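PDB 4W5K: aspartate aminotransferase, mitochondrial from Trypanosoma brucei brucei, which probably transfers amino groups between L-aspartate and 2-oxoglutarate with the help of pyridoxal 5'-phosphate. Local coordinates for residues Gly123-Gly127 and Ser146-Pro150. The protein carries 1 engineered substitution. Residues are numbered along the deposited sequence.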
loop_
_atom_site.group_PDB
_atom_site.type_symbol
_atom_site.label_atom_id
_atom_site.label_comp_id
_atom_site.label_asym_id
_atom_site.label_seq_id
_atom_site.Cartn_x
_atom_site.Cartn_y
_atom_site.Cartn_z
ATOM N N GLY A 123 3.954 24.750 3.417
ATOM C CA GLY A 123 3.942 24.309 2.022
ATOM C C GLY A 123 3.642 25.511 1.134
ATOM O O GLY A 123 3.211 26.553 1.620
ATOM N N PRO A 124 3.857 25.366 -0.184
ATOM C CA PRO A 124 3.596 26.533 -1.044
ATOM C C PRO A 124 2.112 26.914 -1.017
ATOM O O PRO A 124 1.245 26.023 -0.895
ATOM C CB PRO A 124 4.032 26.056 -2.453
ATOM C CG PRO A 124 3.991 24.543 -2.388
ATOM C CD PRO A 124 4.302 24.174 -0.932
ATOM N N ASP A 125 1.834 28.208 -1.139
ATOM C CA ASP A 125 0.469 28.731 -1.020
ATOM C C ASP A 125 -0.482 28.065 -2.016
ATOM O O ASP A 125 -1.641 27.799 -1.694
ATOM C CB ASP A 125 0.450 30.269 -1.168
ATOM C CG ASP A 125 1.132 30.778 -2.445
ATOM O OD1 ASP A 125 1.516 29.993 -3.330
ATOM O OD2 ASP A 125 1.259 32.006 -2.548
ATOM N N VAL A 126 0.018 27.776 -3.209
ATOM C CA VAL A 126 -0.685 26.922 -4.160
ATOM C C VAL A 126 0.082 25.624 -4.246
ATOM O O VAL A 126 1.256 25.605 -4.627
ATOM C CB VAL A 126 -0.789 27.559 -5.570
ATOM C CG1 VAL A 126 -1.513 26.600 -6.526
ATOM C CG2 VAL A 126 -1.495 28.884 -5.498
ATOM N N GLY A 127 -0.562 24.539 -3.847
ATOM C CA GLY A 127 0.135 23.279 -3.753
ATOM C C GLY A 127 -0.702 22.076 -4.129
ATOM O O GLY A 127 -1.820 22.173 -4.655
ATOM N N SER A 146 4.394 32.111 0.730
ATOM C CA SER A 146 4.254 32.745 -0.566
ATOM C C SER A 146 5.057 31.989 -1.611
ATOM O O SER A 146 6.198 31.587 -1.368
ATOM C CB SER A 146 4.710 34.200 -0.493
ATOM O OG SER A 146 3.937 34.943 0.435
ATOM N N TYR A 147 4.457 31.772 -2.773
ATOM C CA TYR A 147 5.107 30.973 -3.805
ATOM C C TYR A 147 4.603 31.358 -5.177
ATOM O O TYR A 147 5.372 31.829 -6.019
ATOM C CB TYR A 147 4.880 29.460 -3.567
ATOM C CG TYR A 147 5.639 28.599 -4.551
ATOM C CD1 TYR A 147 6.994 28.344 -4.374
ATOM C CD2 TYR A 147 5.002 28.051 -5.662
ATOM C CE1 TYR A 147 7.700 27.567 -5.277
ATOM C CE2 TYR A 147 5.706 27.263 -6.589
ATOM C CZ TYR A 147 7.060 27.035 -6.381
ATOM O OH TYR A 147 7.787 26.256 -7.247
ATOM N N TYR A 148 3.309 31.172 -5.411
ATOM C CA TYR A 148 2.743 31.453 -6.743
ATOM C C TYR A 148 2.256 32.894 -6.884
ATOM O O TYR A 148 1.578 33.436 -6.001
ATOM C CB TYR A 148 1.596 30.482 -7.037
ATOM C CG TYR A 148 0.919 30.688 -8.376
ATOM C CD1 TYR A 148 1.530 30.283 -9.556
ATOM C CD2 TYR A 148 -0.342 31.264 -8.456
ATOM C CE1 TYR A 148 0.901 30.457 -10.787
ATOM C CE2 TYR A 148 -0.975 31.426 -9.659
ATOM C CZ TYR A 148 -0.342 31.023 -10.832
ATOM O OH TYR A 148 -0.959 31.204 -12.059
ATOM N N ASP A 149 2.620 33.511 -8.005
ATOM C CA ASP A 149 2.224 34.885 -8.334
ATOM C C ASP A 149 1.157 34.837 -9.422
ATOM O O ASP A 149 1.466 34.547 -10.575
ATOM C CB ASP A 149 3.454 35.676 -8.796
ATOM C CG ASP A 149 3.164 37.158 -9.054
ATOM O OD1 ASP A 149 1.995 37.533 -9.284
ATOM O OD2 ASP A 149 4.138 37.945 -9.030
ATOM N N PRO A 150 -0.107 35.110 -9.067
ATOM C CA PRO A 150 -1.177 34.947 -10.059
ATOM C C PRO A 150 -1.125 36.019 -11.170
ATOM O O PRO A 150 -1.658 35.779 -12.257
ATOM C CB PRO A 150 -2.465 35.083 -9.228
ATOM C CG PRO A 150 -2.027 35.023 -7.768
ATOM C CD PRO A 150 -0.626 35.565 -7.765
HETATM O O HOH W 1 -0.636 33.025 -4.535
#
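At G123 the strand 120-124 is still paired in regular parallel fashion, its backbone hydrogen-bonded to T143 and Y145 of the neighbouring strand 141-149. P124 is the last residue of its strand, and proline costs no bond to 141-149 here because the bonds to that strand come from G123. What it offers is a compact apolar ring, with P124 CB packed 3.7 Å from CG of Y147. The Y147 ring runs on past it to meet H180, and its hydroxyl is hydrogen-bonded to the carbonyl oxygen of V185, so the near part of the ring meets P124 while its far end is held by other parts of the chain.

The polar centre is D125, where the chain has left the strand. A short carboxylate suits this spot because two successive backbone amides face it: Y148 N donates to D125 OD1 at 3.0 Å in an almost straight bond, and Y147 N reaches D125 OD2 more weakly at 3.2 Å. These two strands and the helix 129-137 form a beta-alpha-beta unit of the large PLP-binding domain of a fold-type I aminotransferase; where strand 141-149 is interrupted, the D125 carboxylate takes up the amides of Y147 and Y148, in the place of a main-chain partner. A water donates to both D125 OD2 (2.9 Å) and Y148 O (2.7 Å), extending the link.

V126 N turns back to D125 OD1 in a weak bond of 2.7 Å, so that OD1 is shared between V126 N and Y148 N. The branched V126 side chain closes over the apolar stem of Y148, V126 CG2 lying 3.8 Å from Y148 CB, while the Y148 ring leads away from the segment 123-127 to an edge-to-face meeting with Y349. Beyond G127 the chain enters Y128, a residue of the pyridoxal phosphate pocket.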